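Local coordinates for possible substrate binding protein of ABC transporter system (Rhodopseudomonas palustris, PDB 3N0X), which probably binds branched-chain amino acids or related ligands in the periplasm and delivers them to an ABC transporter, at residues K114-T122 with T307-E315; Y177-F185 with I208-L216. All blocks are in the same frame, centred on the assembly; numbering follows the deposited sequence.

Interaction 1 of 2, residues K114-T122 with T307-E315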
ATOM      1  N   LYS A 114       9.168 -12.060  -9.843  1.00 18.27           N
ATOM      2  CA  LYS A 114       8.855 -11.563 -11.189  1.00 18.40           C
ATOM      3  C   LYS A 114       9.519 -10.226 -11.493  1.00 16.96           C
ATOM      4  O   LYS A 114       9.303  -9.624 -12.547  1.00 19.12           O
ATOM      5  CB  LYS A 114       7.337 -11.423 -11.348  1.00 18.71           C
ATOM      6  CG  LYS A 114       6.608 -12.743 -11.223  1.00 20.63           C
ATOM      7  CD  LYS A 114       6.989 -13.715 -12.274  1.00 22.69           C
ATOM      8  CE  LYS A 114       6.377 -15.088 -12.041  1.00 30.31           C
ATOM      9  NZ  LYS A 114       6.929 -16.066 -13.036  1.00 36.19           N
ATOM     10  N   TRP A 115      10.347  -9.767 -10.566  1.00 17.20           N
ATOM     11  CA  TRP A 115      11.039  -8.495 -10.712  1.00 15.63           C
ATOM     12  C   TRP A 115      12.088  -8.501 -11.838  1.00 15.71           C
ATOM     13  O   TRP A 115      12.654  -9.539 -12.186  1.00 17.50           O
ATOM     14  CB  TRP A 115      11.756  -8.183  -9.384  1.00 15.21           C
ATOM     15  CG  TRP A 115      12.575  -6.973  -9.352  1.00 14.46           C
ATOM     16  CD1 TRP A 115      12.153  -5.710  -9.088  1.00 18.96           C
ATOM     17  CD2 TRP A 115      13.990  -6.909  -9.511  1.00 15.52           C
ATOM     18  NE1 TRP A 115      13.228  -4.848  -9.104  1.00 16.80           N
ATOM     19  CE2 TRP A 115      14.362  -5.556  -9.375  1.00 16.25           C
ATOM     20  CE3 TRP A 115      14.975  -7.853  -9.822  1.00 18.09           C
ATOM     21  CZ2 TRP A 115      15.682  -5.134  -9.491  1.00 18.05           C
ATOM     22  CZ3 TRP A 115      16.299  -7.423  -9.957  1.00 18.13           C
ATOM     23  CH2 TRP A 115      16.628  -6.072  -9.769  1.00 17.89           C
ATOM     24  N   ASN A 116      12.318  -7.326 -12.394  1.00 16.53           N
ATOM     25  CA  ASN A 116      13.503  -7.071 -13.218  1.00 15.24           C
ATOM     26  C   ASN A 116      14.062  -5.675 -12.918  1.00 15.77           C
ATOM     27  O   ASN A 116      13.400  -4.865 -12.250  1.00 16.50           O
ATOM     28  CB  ASN A 116      13.218  -7.296 -14.699  1.00 14.93           C
ATOM     29  CG  ASN A 116      12.360  -6.234 -15.305  1.00 16.72           C
ATOM     30  OD1 ASN A 116      12.759  -5.064 -15.374  1.00 16.49           O
ATOM     31  ND2 ASN A 116      11.167  -6.623 -15.776  1.00 16.98           N
ATOM     32  N   ARG A 117      15.282  -5.441 -13.388  1.00 17.13           N
ATOM     33  CA  ARG A 117      16.041  -4.239 -13.051  1.00 16.04           C
ATOM     34  C   ARG A 117      15.392  -2.904 -13.435  1.00 16.00           C
ATOM     35  O   ARG A 117      15.785  -1.867 -12.927  1.00 17.87           O
ATOM     36  CB  ARG A 117      17.456  -4.312 -13.652  1.00 17.27           C
ATOM     37  CG  ARG A 117      17.474  -4.254 -15.163  1.00 18.15           C
ATOM     38  CD  ARG A 117      18.779  -4.714 -15.737  1.00 19.36           C
ATOM     39  NE  ARG A 117      19.866  -3.823 -15.336  1.00 19.16           N
ATOM     40  CZ  ARG A 117      20.196  -2.704 -15.965  1.00 19.72           C
ATOM     41  NH1 ARG A 117      19.561  -2.327 -17.070  1.00 19.83           N
ATOM     42  NH2 ARG A 117      21.181  -1.944 -15.494  1.00 21.25           N
ATOM     43  N   TYR A 118      14.435  -2.929 -14.352  1.00 15.62           N
ATOM     44  CA  TYR A 118      13.736  -1.715 -14.799  1.00 14.96           C
ATOM     45  C   TYR A 118      12.530  -1.359 -13.918  1.00 15.01           C
ATOM     46  O   TYR A 118      11.888  -0.331 -14.127  1.00 15.61           O
ATOM     47  CB  TYR A 118      13.266  -1.907 -16.257  1.00 15.13           C
ATOM     48  CG  TYR A 118      14.464  -2.069 -17.197  1.00 14.29           C
ATOM     49  CD1 TYR A 118      15.123  -0.970 -17.694  1.00 15.52           C
ATOM     50  CD2 TYR A 118      14.921  -3.321 -17.566  1.00 15.63           C
ATOM     51  CE1 TYR A 118      16.229  -1.086 -18.509  1.00 19.00           C
ATOM     52  CE2 TYR A 118      16.033  -3.451 -18.373  1.00 17.94           C
ATOM     53  CZ  TYR A 118      16.693  -2.331 -18.855  1.00 16.31           C
ATOM     54  OH  TYR A 118      17.812  -2.400 -19.680  1.00 18.51           O
ATOM     55  N   ILE A 119      12.240  -2.216 -12.957  1.00 13.46           N
ATOM     56  CA  ILE A 119      11.085  -2.077 -12.068  1.00 13.71           C
ATOM     57  C   ILE A 119      11.484  -1.444 -10.731  1.00 14.47           C
ATOM     58  O   ILE A 119      12.379  -1.931 -10.031  1.00 15.73           O
ATOM     59  CB  ILE A 119      10.406  -3.463 -11.807  1.00 14.15           C
ATOM     60  CG1 ILE A 119      10.105  -4.206 -13.102  1.00 15.91           C
ATOM     61  CG2 ILE A 119       9.123  -3.298 -10.919  1.00 14.91           C
ATOM     62  CD1 ILE A 119       9.359  -3.412 -14.148  1.00 16.38           C
ATOM     63  N   PHE A 120      10.809  -0.336 -10.403  1.00 13.45           N
ATOM     64  CA  PHE A 120      10.862   0.271  -9.087  1.00 13.06           C
ATOM     65  C   PHE A 120       9.423   0.297  -8.564  1.00 14.53           C
ATOM     66  O   PHE A 120       8.463   0.127  -9.305  1.00 15.12           O
ATOM     67  CB  PHE A 120      11.450   1.673  -9.113  1.00 12.99           C
ATOM     68  CG  PHE A 120      12.933   1.724  -9.406  1.00 13.88           C
ATOM     69  CD1 PHE A 120      13.416   1.526 -10.714  1.00 17.01           C
ATOM     70  CD2 PHE A 120      13.842   1.885  -8.391  1.00 14.40           C
ATOM     71  CE1 PHE A 120      14.777   1.567 -10.963  1.00 16.05           C
ATOM     72  CE2 PHE A 120      15.191   1.938  -8.648  1.00 15.06           C
ATOM     73  CZ  PHE A 120      15.661   1.769  -9.921  1.00 16.12           C
ATOM     74  N   ARG A 121       9.264   0.468  -7.262  1.00 13.24           N
ATOM     75  CA  ARG A 121       7.913   0.511  -6.693  1.00 13.42           C
ATOM     76  C   ARG A 121       7.825   1.520  -5.575  1.00 12.98           C
ATOM     77  O   ARG A 121       8.515   1.383  -4.573  1.00 13.08           O
ATOM     78  CB  ARG A 121       7.465  -0.857  -6.174  1.00 13.82           C
ATOM     79  CG  ARG A 121       6.095  -0.748  -5.476  1.00 15.24           C
ATOM     80  CD  ARG A 121       5.265  -1.957  -5.500  1.00 14.03           C
ATOM     81  NE  ARG A 121       5.931  -3.154  -4.989  1.00 13.52           N
ATOM     82  CZ  ARG A 121       5.365  -4.366  -5.069  1.00 14.61           C
ATOM     83  NH1 ARG A 121       4.177  -4.486  -5.575  1.00 13.50           N
ATOM     84  NH2 ARG A 121       6.014  -5.458  -4.668  1.00 13.81           N
ATOM     85  N   THR A 122       6.906   2.487  -5.727  1.00 12.94           N
ATOM     86  CA  THR A 122       6.559   3.408  -4.647  1.00 12.95           C
ATOM     87  C   THR A 122       5.410   2.878  -3.751  1.00 13.38           C
ATOM     88  O   THR A 122       5.395   3.192  -2.560  1.00 16.67           O
ATOM     89  CB  THR A 122       6.207   4.794  -5.182  1.00 13.41           C
ATOM     90  OG1 THR A 122       5.171   4.686  -6.172  1.00 13.10           O
ATOM     91  CG2 THR A 122       7.409   5.465  -5.775  1.00 14.64           C
ATOM     92  N   THR A 307      17.853   5.838 -19.375  1.00 20.32           N
ATOM     93  CA  THR A 307      17.441   4.801 -18.439  1.00 18.92           C
ATOM     94  C   THR A 307      18.577   4.334 -17.528  1.00 19.35           C
ATOM     95  O   THR A 307      18.384   4.207 -16.341  1.00 18.06           O
ATOM     96  CB  THR A 307      16.806   3.630 -19.162  1.00 19.88           C
ATOM     97  OG1 THR A 307      15.627   4.096 -19.840  1.00 20.87           O
ATOM     98  CG2 THR A 307      16.432   2.511 -18.187  1.00 20.33           C
ATOM     99  N   GLU A 308      19.771   4.071 -18.061  1.00 19.40           N
ATOM    100  CA  GLU A 308      20.837   3.598 -17.171  1.00 18.83           C
ATOM    101  C   GLU A 308      21.196   4.649 -16.114  1.00 17.71           C
ATOM    102  O   GLU A 308      21.427   4.306 -14.964  1.00 19.42           O
ATOM    103  CB  GLU A 308      22.097   3.156 -17.951  1.00 19.88           C
ATOM    104  CG  GLU A 308      21.928   1.862 -18.750  1.00 21.34           C
ATOM    105  CD  GLU A 308      21.524   0.701 -17.876  1.00 24.86           C
ATOM    106  OE1 GLU A 308      22.242   0.409 -16.876  1.00 23.14           O
ATOM    107  OE2 GLU A 308      20.494   0.079 -18.191  1.00 23.24           O
ATOM    108  N   LYS A 309      21.156   5.932 -16.478  1.00 18.45           N
ATOM    109  CA  LYS A 309      21.436   6.999 -15.507  1.00 19.25           C
ATOM    110  C   LYS A 309      20.344   7.081 -14.435  1.00 17.77           C
ATOM    111  O   LYS A 309      20.644   7.319 -13.242  1.00 17.95           O
ATOM    112  CB  LYS A 309      21.638   8.357 -16.207  1.00 18.72           C
ATOM    113  CG  LYS A 309      22.943   8.450 -17.011  1.00 20.49           C
ATOM    114  CD  LYS A 309      23.057   9.816 -17.697  1.00 20.01           C
ATOM    115  CE  LYS A 309      24.407   9.984 -18.396  1.00 27.19           C
ATOM    116  NZ  LYS A 309      24.453  11.189 -19.224  1.00 28.45           N
ATOM    117  N   LEU A 310      19.103   6.846 -14.849  1.00 18.02           N
ATOM    118  CA  LEU A 310      17.973   6.854 -13.918  1.00 17.55           C
ATOM    119  C   LEU A 310      18.058   5.681 -12.939  1.00 18.90           C
ATOM    120  O   LEU A 310      17.861   5.875 -11.733  1.00 17.62           O
ATOM    121  CB  LEU A 310      16.635   6.846 -14.654  1.00 16.90           C
ATOM    122  CG  LEU A 310      16.272   8.184 -15.319  1.00 17.87           C
ATOM    123  CD1 LEU A 310      15.002   8.010 -16.187  1.00 21.45           C
ATOM    124  CD2 LEU A 310      16.142   9.274 -14.264  1.00 18.66           C
ATOM    125  N   ILE A 311      18.367   4.473 -13.425  1.00 17.67           N
ATOM    126  CA  ILE A 311      18.511   3.314 -12.532  1.00 17.70           C
ATOM    127  C   ILE A 311      19.590   3.593 -11.484  1.00 17.95           C
ATOM    128  O   ILE A 311      19.393   3.318 -10.305  1.00 18.26           O
ATOM    129  CB  ILE A 311      18.832   1.991 -13.317  1.00 18.36           C
ATOM    130  CG1 ILE A 311      17.648   1.613 -14.206  1.00 20.53           C
ATOM    131  CG2 ILE A 311      19.179   0.827 -12.345  1.00 17.98           C
ATOM    132  CD1 ILE A 311      17.909   0.386 -15.129  1.00 19.74           C
ATOM    133  N   ALA A 312      20.739   4.110 -11.932  1.00 16.67           N
ATOM    134  CA  ALA A 312      21.865   4.383 -11.044  1.00 19.79           C
ATOM    135  C   ALA A 312      21.507   5.444 -10.026  1.00 20.12           C
ATOM    136  O   ALA A 312      21.926   5.366  -8.855  1.00 21.59           O
ATOM    137  CB  ALA A 312      23.138   4.804 -11.853  1.00 21.57           C
ATOM    138  N   ALA A 313      20.763   6.450 -10.475  1.00 18.21           N
ATOM    139  CA  ALA A 313      20.327   7.529  -9.587  1.00 18.59           C
ATOM    140  C   ALA A 313      19.294   7.031  -8.557  1.00 17.18           C
ATOM    141  O   ALA A 313      19.375   7.406  -7.367  1.00 18.34           O
ATOM    142  CB  ALA A 313      19.736   8.686 -10.416  1.00 20.14           C
HETATM  143  N   MSE A 314      18.385   6.162  -8.991  1.00 18.40           N
HETATM  144  CA  MSE A 314      17.257   5.731  -8.164  1.00 15.76           C
HETATM  145  C   MSE A 314      17.595   4.646  -7.125  1.00 17.16           C
HETATM  146  O   MSE A 314      16.948   4.589  -6.074  1.00 15.81           O
HETATM  147  CB  MSE A 314      16.093   5.276  -9.057  1.00 17.02           C
HETATM  148  CG  MSE A 314      15.502   6.444  -9.807  1.00 14.11           C
HETATM  149 SE   MSE A 314      14.301   5.883 -11.183  0.75 17.11          SE
HETATM  150  CE  MSE A 314      12.795   5.311 -10.208  1.00 14.95           C
ATOM    151  N   GLU A 315      18.614   3.815  -7.391  1.00 15.93           N
ATOM    152  CA  GLU A 315      18.982   2.762  -6.440  1.00 16.88           C
ATOM    153  C   GLU A 315      19.531   3.398  -5.167  1.00 17.38           C
ATOM    154  O   GLU A 315      20.546   4.112  -5.204  1.00 18.53           O
ATOM    155  CB  GLU A 315      20.041   1.818  -7.062  1.00 17.31           C
ATOM    156  CG  GLU A 315      19.409   0.890  -8.085  1.00 19.19           C
ATOM    157  CD  GLU A 315      20.329  -0.263  -8.530  1.00 24.38           C
ATOM    158  OE1 GLU A 315      21.578  -0.161  -8.341  1.00 25.04           O
ATOM    159  OE2 GLU A 315      19.777  -1.238  -9.096  1.00 23.53           O
TER
HETATM  160  O   HOH W   1      19.224  -0.167 -20.553  1.00 20.82           O
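Phe120 and Met314, a selenomethionine, interlock where strand 119-121 meets the end of helix 307-314. Met314 lies across one face of the Phe120 ring: CB sits over its CE2-CZ side, 3.5 Å from Phe120 CE2. Farther out the chain bends at its last torsion (chi3 73°) and brings Met314 CE over the same face, 3.9 Å from the centroid of the Phe120 ring, with SE there as well in a Met-aromatic contact. With an alanine at Phe120, CE and SE of Met314 would probably lose the ring face they lie on, and a gap would open between strand and helix. One turn back, Ile311 reaches into the angle between three side chains: its CG1 packs on Phe120 CE1, its CD1 on Tyr118 CD1, and the same methyl lies over a face of the Arg117 guanidinium, 3.7 Å from NH1. At the solvent side Arg117 grips Glu308 end-on, NH1 to OE2 (2.8 Å) and NH2 to OE1 (2.9 Å). Both bonds are nearly straight and use syn lone pairs, the two planes being only 9° apart. A water joins Glu308 OE2 to Tyr118 OH. Strand 119-121, outermost in the mixed sheet, is hydrogen-bonded to strand 100-102, and its Arg121 to the backbone of His333 and Ala335. Met314 also packs on Ile101 of strand 100-102 and Ala298 of helix 283-302 in this Rossmann-like lobe.

Interaction 2 of 2, residues Y177-F185 with I208-L216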
ATOM      1  N   TYR A 177      -7.139 -21.036   8.375  1.00 15.04           N
ATOM      2  CA  TYR A 177      -7.304 -20.727   6.945  1.00 15.62           C
ATOM      3  C   TYR A 177      -8.610 -21.319   6.473  1.00 15.64           C
ATOM      4  O   TYR A 177      -8.813 -22.511   6.612  1.00 18.59           O
ATOM      5  CB  TYR A 177      -6.141 -21.281   6.115  1.00 15.70           C
ATOM      6  CG  TYR A 177      -4.814 -20.719   6.510  1.00 15.08           C
ATOM      7  CD1 TYR A 177      -4.415 -19.459   6.094  1.00 14.19           C
ATOM      8  CD2 TYR A 177      -3.973 -21.421   7.385  1.00 14.45           C
ATOM      9  CE1 TYR A 177      -3.207 -18.919   6.487  1.00 15.72           C
ATOM     10  CE2 TYR A 177      -2.764 -20.865   7.824  1.00 18.09           C
ATOM     11  CZ  TYR A 177      -2.389 -19.616   7.359  1.00 16.42           C
ATOM     12  OH  TYR A 177      -1.180 -19.044   7.782  1.00 17.19           O
ATOM     13  N   VAL A 178      -9.486 -20.475   5.950  1.00 14.62           N
ATOM     14  CA  VAL A 178     -10.818 -20.928   5.543  1.00 14.98           C
ATOM     15  C   VAL A 178     -11.019 -20.623   4.073  1.00 15.52           C
ATOM     16  O   VAL A 178     -10.312 -19.793   3.496  1.00 17.86           O
ATOM     17  CB  VAL A 178     -11.926 -20.261   6.407  1.00 15.62           C
ATOM     18  CG1 VAL A 178     -11.694 -20.589   7.889  1.00 17.32           C
ATOM     19  CG2 VAL A 178     -11.987 -18.759   6.179  1.00 16.73           C
ATOM     20  N   PRO A 179     -11.982 -21.316   3.462  1.00 18.86           N
ATOM     21  CA  PRO A 179     -12.196 -21.066   2.040  1.00 21.24           C
ATOM     22  C   PRO A 179     -12.420 -19.591   1.734  1.00 22.21           C
ATOM     23  O   PRO A 179     -13.024 -18.839   2.519  1.00 19.90           O
ATOM     24  CB  PRO A 179     -13.402 -21.955   1.723  1.00 20.99           C
ATOM     25  CG  PRO A 179     -13.313 -23.088   2.677  1.00 19.90           C
ATOM     26  CD  PRO A 179     -12.715 -22.480   3.956  1.00 21.81           C
ATOM     27  N   THR A 180     -11.906 -19.145   0.595  1.00 22.94           N
ATOM     28  CA  THR A 180     -11.967 -17.736   0.215  0.60 23.27           C
ATOM     29  C   THR A 180     -13.377 -17.174   0.230  1.00 24.22           C
ATOM     30  O   THR A 180     -13.561 -16.004   0.500  1.00 26.02           O
ATOM     31  CB  THR A 180     -11.418 -17.485  -1.211  0.60 24.11           C
ATOM     32  OG1 THR A 180     -12.021 -18.421  -2.119  0.60 18.21           O
ATOM     33  CG2 THR A 180      -9.895 -17.609  -1.241  0.60 24.07           C
ATOM     34  N   THR A 181     -14.348 -18.036  -0.059  1.00 24.75           N
ATOM     35  CA  THR A 181     -15.759 -17.721  -0.151  1.00 27.07           C
ATOM     36  C   THR A 181     -16.553 -17.817   1.156  1.00 25.85           C
ATOM     37  O   THR A 181     -17.793 -17.804   1.150  1.00 25.08           O
ATOM     38  CB  THR A 181     -16.423 -18.743  -1.131  1.00 27.41           C
ATOM     39  OG1 THR A 181     -16.152 -20.093  -0.683  1.00 29.26           O
ATOM     40  CG2 THR A 181     -15.866 -18.531  -2.536  1.00 33.99           C
ATOM     41  N   THR A 182     -15.862 -17.966   2.281  1.00 23.00           N
ATOM     42  CA  THR A 182     -16.543 -18.166   3.566  1.00 22.74           C
ATOM     43  C   THR A 182     -17.346 -16.905   3.922  1.00 22.24           C
ATOM     44  O   THR A 182     -16.860 -15.789   3.755  1.00 26.09           O
ATOM     45  CB  THR A 182     -15.514 -18.476   4.684  1.00 20.44           C
ATOM     46  OG1 THR A 182     -14.877 -19.741   4.421  1.00 19.44           O
ATOM     47  CG2 THR A 182     -16.206 -18.540   6.053  1.00 19.28           C
ATOM     48  N   THR A 183     -18.578 -17.121   4.346  1.00 24.19           N
ATOM     49  CA  THR A 183     -19.430 -16.047   4.848  1.00 26.06           C
ATOM     50  C   THR A 183     -20.024 -16.342   6.229  1.00 27.47           C
ATOM     51  O   THR A 183     -20.562 -15.424   6.864  1.00 28.33           O
ATOM     52  CB  THR A 183     -20.609 -15.767   3.891  1.00 28.25           C
ATOM     53  OG1 THR A 183     -21.351 -16.970   3.721  1.00 27.75           O
ATOM     54  CG2 THR A 183     -20.092 -15.247   2.534  1.00 30.19           C
ATOM     55  N   ASP A 184     -19.958 -17.598   6.672  1.00 26.92           N
ATOM     56  CA  ASP A 184     -20.405 -17.983   8.000  1.00 27.95           C
ATOM     57  C   ASP A 184     -19.175 -18.337   8.819  1.00 25.20           C
ATOM     58  O   ASP A 184     -18.518 -19.340   8.536  1.00 24.64           O
ATOM     59  CB  ASP A 184     -21.332 -19.187   7.952  1.00 28.84           C
ATOM     60  CG  ASP A 184     -21.951 -19.526   9.311  1.00 34.90           C
ATOM     61  OD1 ASP A 184     -21.293 -19.400  10.369  1.00 30.29           O
ATOM     62  OD2 ASP A 184     -23.130 -19.956   9.327  1.00 43.64           O
ATOM     63  N   PHE A 185     -18.919 -17.526   9.837  1.00 22.67           N
ATOM     64  CA  PHE A 185     -17.689 -17.643  10.662  1.00 20.46           C
ATOM     65  C   PHE A 185     -17.924 -18.271  12.010  1.00 21.55           C
ATOM     66  O   PHE A 185     -17.045 -18.219  12.873  1.00 19.75           O
ATOM     67  CB  PHE A 185     -17.019 -16.277  10.809  1.00 20.16           C
ATOM     68  CG  PHE A 185     -16.508 -15.749   9.522  1.00 20.10           C
ATOM     69  CD1 PHE A 185     -17.359 -15.028   8.668  1.00 22.28           C
ATOM     70  CD2 PHE A 185     -15.211 -16.026   9.092  1.00 20.56           C
ATOM     71  CE1 PHE A 185     -16.921 -14.566   7.450  1.00 22.62           C
ATOM     72  CE2 PHE A 185     -14.780 -15.552   7.866  1.00 22.37           C
ATOM     73  CZ  PHE A 185     -15.635 -14.836   7.038  1.00 20.55           C
ATOM     74  N   ILE A 208      -6.653 -11.062   8.185  1.00 12.43           N
ATOM     75  CA  ILE A 208      -6.227 -10.574   6.893  1.00 11.65           C
ATOM     76  C   ILE A 208      -7.305 -11.092   5.926  1.00 11.62           C
ATOM     77  O   ILE A 208      -7.612 -12.288   5.905  1.00 13.23           O
ATOM     78  CB  ILE A 208      -4.786 -10.984   6.479  1.00 13.09           C
ATOM     79  CG1 ILE A 208      -4.493 -10.510   5.049  1.00 13.75           C
ATOM     80  CG2 ILE A 208      -4.587 -12.490   6.610  1.00 13.54           C
ATOM     81  CD1 ILE A 208      -3.048 -10.711   4.598  1.00 16.24           C
ATOM     82  N   TRP A 209      -7.870 -10.198   5.134  1.00 14.35           N
ATOM     83  CA  TRP A 209      -9.003 -10.580   4.281  1.00 15.25           C
ATOM     84  C   TRP A 209      -9.059  -9.645   3.064  1.00 19.11           C
ATOM     85  O   TRP A 209      -8.893  -8.433   3.201  1.00 20.01           O
ATOM     86  CB  TRP A 209     -10.319 -10.492   5.063  1.00 16.66           C
ATOM     87  CG  TRP A 209     -11.396 -11.368   4.541  1.00 18.18           C
ATOM     88  CD1 TRP A 209     -12.367 -11.045   3.628  1.00 19.83           C
ATOM     89  CD2 TRP A 209     -11.621 -12.741   4.885  1.00 14.53           C
ATOM     90  NE1 TRP A 209     -13.195 -12.122   3.415  1.00 19.57           N
ATOM     91  CE2 TRP A 209     -12.765 -13.180   4.168  1.00 18.29           C
ATOM     92  CE3 TRP A 209     -10.999 -13.635   5.762  1.00 18.20           C
ATOM     93  CZ2 TRP A 209     -13.250 -14.467   4.274  1.00 20.02           C
ATOM     94  CZ3 TRP A 209     -11.490 -14.893   5.879  1.00 18.76           C
ATOM     95  CH2 TRP A 209     -12.605 -15.321   5.126  1.00 20.39           C
ATOM     96  N   ALA A 210      -9.356 -10.208   1.905  1.00 20.56           N
ATOM     97  CA  ALA A 210      -9.565  -9.417   0.680  1.00 22.59           C
ATOM     98  C   ALA A 210     -10.945  -9.751   0.136  1.00 24.28           C
ATOM     99  O   ALA A 210     -11.370 -10.885   0.147  1.00 24.61           O
ATOM    100  CB  ALA A 210      -8.467  -9.733  -0.363  1.00 23.27           C
ATOM    101  N   GLY A 211     -11.676  -8.743  -0.337  1.00 29.21           N
ATOM    102  CA  GLY A 211     -13.000  -8.971  -0.910  1.00 30.68           C
ATOM    103  C   GLY A 211     -14.076  -8.962   0.153  1.00 31.76           C
ATOM    104  O   GLY A 211     -13.836  -8.555   1.292  1.00 33.56           O
ATOM    105  N   GLY A 212     -15.261  -9.417  -0.206  1.00 32.64           N
ATOM    106  CA  GLY A 212     -16.379  -9.429   0.729  1.00 32.28           C
ATOM    107  C   GLY A 212     -16.284 -10.581   1.701  1.00 32.28           C
ATOM    108  O   GLY A 212     -15.327 -11.392   1.646  1.00 29.79           O
ATOM    109  N   GLY A 213     -17.302 -10.668   2.555  1.00 30.24           N
ATOM    110  CA  GLY A 213     -17.425 -11.704   3.584  1.00 29.62           C
ATOM    111  C   GLY A 213     -17.566 -11.096   4.975  1.00 28.07           C
ATOM    112  O   GLY A 213     -18.176 -11.690   5.852  1.00 28.08           O
ATOM    113  N   ASP A 214     -16.975  -9.920   5.164  1.00 29.43           N
ATOM    114  CA  ASP A 214     -17.056  -9.161   6.418  0.50 28.39           C
ATOM    115  C   ASP A 214     -16.739  -9.977   7.687  1.00 26.46           C
ATOM    116  O   ASP A 214     -17.499  -9.976   8.665  1.00 25.04           O
ATOM    117  CB  ASP A 214     -18.431  -8.486   6.532  0.50 29.25           C
ATOM    118  CG  ASP A 214     -18.405  -7.250   7.408  0.50 32.51           C
ATOM    119  OD1 ASP A 214     -17.310  -6.820   7.865  0.50 30.73           O
ATOM    120  OD2 ASP A 214     -19.505  -6.707   7.643  0.50 35.18           O
ATOM    121  N   PRO A 215     -15.556 -10.644   7.707  1.00 23.94           N
ATOM    122  CA  PRO A 215     -15.198 -11.387   8.930  1.00 21.21           C
ATOM    123  C   PRO A 215     -15.133 -10.511  10.223  1.00 18.05           C
ATOM    124  O   PRO A 215     -15.490 -10.996  11.272  1.00 18.28           O
ATOM    125  CB  PRO A 215     -13.795 -11.961   8.617  1.00 20.14           C
ATOM    126  CG  PRO A 215     -13.274 -11.095   7.628  1.00 22.28           C
ATOM    127  CD  PRO A 215     -14.435 -10.608   6.762  1.00 23.40           C
ATOM    128  N   LEU A 216     -14.726  -9.257  10.136  1.00 19.66           N
ATOM    129  CA  LEU A 216     -14.569  -8.456  11.379  1.00 21.82           C
ATOM    130  C   LEU A 216     -15.907  -8.201  12.062  1.00 24.24           C
ATOM    131  O   LEU A 216     -16.030  -8.366  13.286  1.00 24.26           O
ATOM    132  CB  LEU A 216     -13.812  -7.149  11.126  1.00 23.14           C
ATOM    133  CG  LEU A 216     -12.256  -7.178  11.138  1.00 21.24           C
ATOM    134  CD1 LEU A 216     -11.688  -7.706  12.462  1.00 22.77           C
ATOM    135  CD2 LEU A 216     -11.700  -7.974   9.990  1.00 23.01           C
TER
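Trp209 pushes its indole into the bend of residues 177-185 and meets Val178, Thr182 and Phe185 there. From CB, the first torsion (chi1 -155°) turns CG roughly opposite the backbone N and carries the ring out to the other segment. Along one long edge the indole faces its own loop: CD1 is 3.7 Å from Gly211 O, and NE1 donates to Gly212 O at 2.9 Å. That oxygen lies in the ring plane, although NE1 stands above the carbonyl plane of Gly212, and the bond helps to fix the rotation of the indole. Next along the edge, CZ2 approaches Thr182 O at 3.9 Å. CH2, at the far end, has Val178 CG2 in the ring plane at 3.6 Å and Phe185 CE2 at 3.5 Å; CZ3 borders the same two side chains. The Phe185 contact is an offset edge-to-face pair in which the edge of Phe185 is turned toward the face of Trp209, planes at 67° and centroids of the Phe185 ring and the Trp209 six-membered ring 5.3 Å apart. Pro215 serves both rings, with CG over a face of Trp209 and CB 4.0 Å from the centroid of Phe185 in a CH-pi contact, while Thr182 CG2 lies over the opposite face of Phe185. At Gly213 the backbone angles would press a CB against the carbonyl of Gly212, and Thr182 O and Trp209 NE1 would crowd it further. No hydrogen bond crosses directly, but Lys218 NZ binds both Thr183 O and Gly213 O. Phe185 and Asp214 are the N-cap residues of helices 186-196 and 215-221, so the cluster joins two strand-to-helix loops at the C-terminal ends of parallel strands, as in the Rossmann-like lobes of type I periplasmic binding proteins.

How the interactions relate
The two contacts lie on opposite sides of the chain's centre, their own centres 37 Å apart, and share no helix, strand or sheet. Interaction 1 belongs to the lobe with the mixed six-stranded sheet, interaction 2 to that with the parallel four-stranded one; in sequence, 177-216 falls between the two segments of interaction 1. Both are partly buried. Interaction 1 sets a helix against the outermost strand of the mixed sheet and grades from an apolar, selenium-containing interior to a salt bridge and a water at the surface. Interaction 2 joins two loops by aromatic and proline packing; no hydrogen bond runs directly between its two segments, and Lys218 bridges them instead.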